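Integron gene cassette protein HFX_CASS3 (Uncultured bacterium, PDB 3FYN) is of unknown function but belongs to the GNAT acetyltransferase family, so it probably transfers an acyl group from a coenzyme A thioester to an unidentified acceptor. Local coordinates at residues A[36-41]-A[82-86]; A[60-64]-A[85-89]. All coordinates share one frame; numbering follows the deposited sequence.

Contact 1 (A[36-41]-A[82-86]); sequences VLVRLM and SVGYI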
loop_
_atom_site.group_PDB
_atom_site.type_symbol
_atom_site.label_atom_id
_atom_site.label_comp_id
_atom_site.label_asym_id
_atom_site.label_seq_id
_atom_site.Cartn_x
_atom_site.Cartn_y
_atom_site.Cartn_z
ATOM N N VAL A 36 11.981 2.694 22.512
ATOM C CA VAL A 36 13.160 2.607 21.657
ATOM C C VAL A 36 12.810 2.864 20.185
ATOM O O VAL A 36 13.557 3.537 19.470
ATOM C CB VAL A 36 13.903 1.260 21.841
ATOM C CG1 VAL A 36 14.850 1.005 20.678
ATOM C CG2 VAL A 36 14.672 1.254 23.164
ATOM N N LEU A 37 11.664 2.354 19.736
ATOM C CA LEU A 37 11.223 2.602 18.364
ATOM C C LEU A 37 11.039 4.094 18.100
ATOM O O LEU A 37 11.420 4.606 17.045
ATOM C CB LEU A 37 9.925 1.849 18.065
ATOM C CG LEU A 37 10.131 0.345 17.857
ATOM C CD1 LEU A 37 8.803 -0.411 17.984
ATOM C CD2 LEU A 37 10.811 0.073 16.507
ATOM N N VAL A 38 10.450 4.787 19.066
ATOM C CA VAL A 38 10.250 6.224 18.945
ATOM C C VAL A 38 11.583 6.975 18.873
ATOM O O VAL A 38 11.735 7.889 18.063
ATOM C CB VAL A 38 9.361 6.772 20.074
ATOM C CG1 VAL A 38 9.326 8.295 20.037
ATOM C CG2 VAL A 38 7.950 6.211 19.933
ATOM N N ARG A 39 12.548 6.589 19.708
ATOM C CA ARG A 39 13.863 7.216 19.641
ATOM C C ARG A 39 14.516 6.991 18.284
ATOM O O ARG A 39 15.076 7.915 17.692
ATOM C CB ARG A 39 14.795 6.714 20.745
ATOM C CG ARG A 39 16.193 7.302 20.617
ATOM C CD ARG A 39 17.086 6.962 21.796
ATOM N NE ARG A 39 17.454 5.551 21.823
ATOM C CZ ARG A 39 16.799 4.627 22.517
ATOM N NH1 ARG A 39 15.735 4.971 23.232
ATOM N NH2 ARG A 39 17.200 3.363 22.490
ATOM N N LEU A 40 14.449 5.759 17.794
ATOM C CA LEU A 40 15.061 5.437 16.514
ATOM C C LEU A 40 14.394 6.215 15.378
ATOM O O LEU A 40 15.075 6.771 14.514
ATOM C CB LEU A 40 15.030 3.928 16.245
ATOM C CG LEU A 40 15.985 3.106 17.116
ATOM C CD1 LEU A 40 15.671 1.630 16.968
ATOM C CD2 LEU A 40 17.442 3.391 16.755
HETATM N N MSE A 41 13.064 6.261 15.377
HETATM C CA MSE A 41 12.356 7.022 14.353
HETATM C C MSE A 41 12.706 8.508 14.455
HETATM O O MSE A 41 12.814 9.202 13.447
HETATM C CB MSE A 41 10.847 6.822 14.463
HETATM C CG MSE A 41 10.082 7.394 13.274
HETATM SE SE MSE A 41 8.184 7.065 13.423
HETATM C CE MSE A 41 7.563 7.914 11.781
ATOM N N SER A 82 19.373 -1.887 20.413
ATOM C CA SER A 82 18.740 -1.867 19.111
ATOM C C SER A 82 19.379 -0.714 18.359
ATOM O O SER A 82 19.425 0.411 18.862
ATOM C CB SER A 82 17.235 -1.654 19.242
ATOM O OG SER A 82 16.630 -2.767 19.870
ATOM N N VAL A 83 19.885 -0.997 17.164
ATOM C CA VAL A 83 20.561 0.020 16.367
ATOM C C VAL A 83 19.809 0.327 15.076
ATOM O O VAL A 83 20.295 1.066 14.226
ATOM C CB VAL A 83 22.006 -0.392 16.024
ATOM C CG1 VAL A 83 22.826 -0.553 17.297
ATOM C CG2 VAL A 83 22.028 -1.672 15.194
ATOM N N GLY A 84 18.622 -0.247 14.932
ATOM C CA GLY A 84 17.811 0.007 13.759
ATOM C C GLY A 84 16.464 -0.670 13.852
ATOM O O GLY A 84 16.184 -1.394 14.807
ATOM N N TYR A 85 15.616 -0.424 12.858
ATOM C CA TYR A 85 14.329 -1.092 12.797
ATOM C C TYR A 85 13.807 -1.103 11.379
ATOM O O TYR A 85 14.287 -0.366 10.511
ATOM C CB TYR A 85 13.310 -0.424 13.743
ATOM C CG TYR A 85 12.813 0.927 13.277
ATOM C CD1 TYR A 85 13.592 2.068 13.435
ATOM C CD2 TYR A 85 11.569 1.059 12.665
ATOM C CE1 TYR A 85 13.142 3.306 13.008
ATOM C CE2 TYR A 85 11.109 2.291 12.239
ATOM C CZ TYR A 85 11.900 3.409 12.410
ATOM O OH TYR A 85 11.453 4.633 11.983
ATOM N N ILE A 86 12.829 -1.961 11.143
ATOM C CA ILE A 86 12.201 -2.048 9.833
ATOM C C ILE A 86 10.722 -2.332 10.014
ATOM O O ILE A 86 10.325 -3.109 10.890
ATOM C CB ILE A 86 12.896 -3.116 8.946
ATOM C CG1 ILE A 86 12.383 -3.060 7.503
ATOM C CG2 ILE A 86 12.756 -4.515 9.545
ATOM C CD1 ILE A 86 13.302 -3.767 6.516
#
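On one face of the GNAT sheet, helix 34-47 lies across strand 81-93, and Tyr-85 fills their interface by leaning its ring against Leu-37, Leu-40 and Met-41. The short axes run nearly perpendicular, at 85°, and pass 8.7 Å apart. The Tyr-85 ring meets the helix obliquely: Leu-40 CB lies 3.7 Å from Tyr-85 CD1, and Leu-37 CD2 is 3.8 Å from Tyr-85 CB at the root of the ring. With CG set between its backbone N and carbonyl carbon (chi1 72°), Tyr-85 carries its ring along the helix to Met-41, whose CG sits 3.3 Å from Tyr-85 OH. Met-41, a selenomethionine in the crystal, continues beyond CG as an extended chain, its SE leading away from the strand. This helix is the first of the two that join the opening strands of the GNAT fold. Back toward the start of the strand segment, Leu-40 CD1 rests 3.8 Å from the carbonyl O of Gly-84, while Leu-40 CD2 lies 4.2 Å from Ser-82 O, a looser contact. Val-83 and Gly-84 form a classic beta bulge opposite Ile-76, and Gly-84 adds no side chain to the layer. Replacing Tyr-85 by an alanine would probably open a gap under the helix where the ring meets Leu-40 CB and Met-41 CG. Phe-107 of the adjoining strand also touches both Leu-40 and Tyr-85. At the outer end Val-36 CG1 meets Ser-82 CB at 3.8 Å, where the interface is less deeply buried.

Contact 2 (A[60-64]-A[85-89]); sequences AFKAL and YIVLT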
loop_
_atom_site.group_PDB
_atom_site.type_symbol
_atom_site.label_atom_id
_atom_site.label_comp_id
_atom_site.label_asym_id
_atom_site.label_seq_id
_atom_site.Cartn_x
_atom_site.Cartn_y
_atom_site.Cartn_z
ATOM N N ALA A 60 1.469 6.014 16.337
ATOM C CA ALA A 60 1.661 5.216 15.130
ATOM C C ALA A 60 2.193 3.819 15.439
ATOM O O ALA A 60 1.659 2.821 14.946
ATOM C CB ALA A 60 2.582 5.938 14.149
ATOM N N PHE A 61 3.240 3.739 16.256
ATOM C CA PHE A 61 3.817 2.437 16.576
ATOM C C PHE A 61 2.815 1.582 17.345
ATOM O O PHE A 61 2.691 0.389 17.095
ATOM C CB PHE A 61 5.128 2.575 17.357
ATOM C CG PHE A 61 6.319 2.920 16.502
ATOM C CD1 PHE A 61 6.749 2.058 15.505
ATOM C CD2 PHE A 61 7.035 4.087 16.728
ATOM C CE1 PHE A 61 7.852 2.371 14.721
ATOM C CE2 PHE A 61 8.135 4.410 15.948
ATOM C CZ PHE A 61 8.553 3.541 14.949
ATOM N N LYS A 62 2.091 2.194 18.272
ATOM C CA LYS A 62 1.105 1.454 19.042
ATOM C C LYS A 62 -0.029 0.951 18.163
ATOM O O LYS A 62 -0.507 -0.160 18.346
ATOM C CB LYS A 62 0.564 2.293 20.198
ATOM C CG LYS A 62 1.515 2.348 21.383
ATOM C CD LYS A 62 1.096 3.406 22.390
ATOM C CE LYS A 62 -0.202 3.055 23.090
ATOM N NZ LYS A 62 -0.535 4.070 24.142
ATOM N N ALA A 63 -0.449 1.768 17.204
ATOM C CA ALA A 63 -1.509 1.364 16.291
ATOM C C ALA A 63 -1.105 0.122 15.507
ATOM O O ALA A 63 -1.884 -0.824 15.368
ATOM C CB ALA A 63 -1.853 2.502 15.336
ATOM N N LEU A 64 0.113 0.134 14.981
ATOM C CA LEU A 64 0.581 -0.963 14.160
ATOM C C LEU A 64 0.805 -2.216 15.006
ATOM O O LEU A 64 0.394 -3.305 14.622
ATOM C CB LEU A 64 1.852 -0.556 13.412
ATOM C CG LEU A 64 2.402 -1.544 12.387
ATOM C CD1 LEU A 64 1.312 -2.035 11.457
ATOM C CD2 LEU A 64 3.517 -0.888 11.604
ATOM N N TYR A 85 15.616 -0.424 12.858
ATOM C CA TYR A 85 14.329 -1.092 12.797
ATOM C C TYR A 85 13.807 -1.103 11.379
ATOM O O TYR A 85 14.287 -0.366 10.511
ATOM C CB TYR A 85 13.310 -0.424 13.743
ATOM C CG TYR A 85 12.813 0.927 13.277
ATOM C CD1 TYR A 85 13.592 2.068 13.435
ATOM C CD2 TYR A 85 11.569 1.059 12.665
ATOM C CE1 TYR A 85 13.142 3.306 13.008
ATOM C CE2 TYR A 85 11.109 2.291 12.239
ATOM C CZ TYR A 85 11.900 3.409 12.410
ATOM O OH TYR A 85 11.453 4.633 11.983
ATOM N N ILE A 86 12.829 -1.961 11.143
ATOM C CA ILE A 86 12.201 -2.048 9.833
ATOM C C ILE A 86 10.722 -2.332 10.014
ATOM O O ILE A 86 10.325 -3.109 10.890
ATOM C CB ILE A 86 12.896 -3.116 8.946
ATOM C CG1 ILE A 86 12.383 -3.060 7.503
ATOM C CG2 ILE A 86 12.756 -4.515 9.545
ATOM C CD1 ILE A 86 13.302 -3.767 6.516
ATOM N N VAL A 87 9.907 -1.682 9.191
ATOM C CA VAL A 87 8.465 -1.791 9.295
ATOM C C VAL A 87 7.884 -2.357 8.013
ATOM O O VAL A 87 8.149 -1.848 6.928
ATOM C CB VAL A 87 7.824 -0.411 9.558
ATOM C CG1 VAL A 87 6.320 -0.544 9.643
ATOM C CG2 VAL A 87 8.384 0.190 10.839
ATOM N N LEU A 88 7.096 -3.415 8.151
ATOM C CA LEU A 88 6.338 -3.989 7.045
ATOM C C LEU A 88 4.872 -3.599 7.192
ATOM O O LEU A 88 4.265 -3.833 8.236
ATOM C CB LEU A 88 6.458 -5.518 7.079
ATOM C CG LEU A 88 5.500 -6.312 6.185
ATOM C CD1 LEU A 88 5.851 -6.140 4.709
ATOM C CD2 LEU A 88 5.521 -7.782 6.563
ATOM N N THR A 89 4.294 -3.000 6.156
ATOM C CA THR A 89 2.851 -2.776 6.168
ATOM C C THR A 89 2.191 -3.582 5.062
ATOM O O THR A 89 2.824 -3.895 4.054
ATOM C CB THR A 89 2.483 -1.288 6.064
ATOM O OG1 THR A 89 3.026 -0.744 4.857
ATOM C CG2 THR A 89 3.045 -0.530 7.255
#
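The backbone N of Leu-64 donates to Ala-60 O at 3.1 Å, an i to i+4 backbone bond of the helix on the segment from which Leu-64 reaches Val-87. The contact itself is made by apolar side chains in two places. In the first, Leu-64 holds CG anti to its backbone N (chi1 -174°) and sends CD2 obliquely to Val-87 CG1; the two methyl carbons are 3.4 Å apart, closer than ordinary van der Waals contact. The same CD2 reaches Thr-89 CG2 more loosely, at 4.4 Å. In the second, Phe-61 points the CZ corner of its ring at Tyr-85, with CZ 3.9 Å from Tyr-85 CE2. This is an offset edge-to-face pair, with centroids 5.8 Å apart and planes at 75°; Tyr-85 CE2 lies near the plane of the Phe-61 ring. Val-87 CG2 lies beside the pair, 4.5 Å from Phe-61 CE1 at that ring's edge and in the plane of the Tyr-85 ring at its edge.

Helix 54-66 is the second GNAT helix, and here the short axes are 11.5 Å apart and inclined at 52°, a distance Leu-64 and Phe-61 span with their side chains. Ile-73 of the neighbouring strand touches both Phe-61 and Leu-64. Met-94 of the second subunit packs on Phe-61 and Val-87, bringing the dimer interface up to this core. Between these segments attachment therefore rests on dispersion and shape, to which the offset edge-to-face pair of Phe-61 and Tyr-85 may add a small electrostatic term.

In the fold
From the N terminus, strand 26-28 leads into helix 34-47, then helix 54-66, and the chain runs through strand 71-78 before reaching strand 81-93, where both contacts end. Contact 1 closes a loop of 40 residues and contact 2 one of 20. Their ends are staggered, so the loops overlap without one enclosing the other: the helix of contact 2 begins inside the first loop, and its strand segment runs beyond the end of contact 1. Tyr-85 takes part in both contacts. The helices also meet directly, Met-41 SE lying 3.7 Å from Phe-61 CE2. Together the contacts fasten the two successive helices to one central strand.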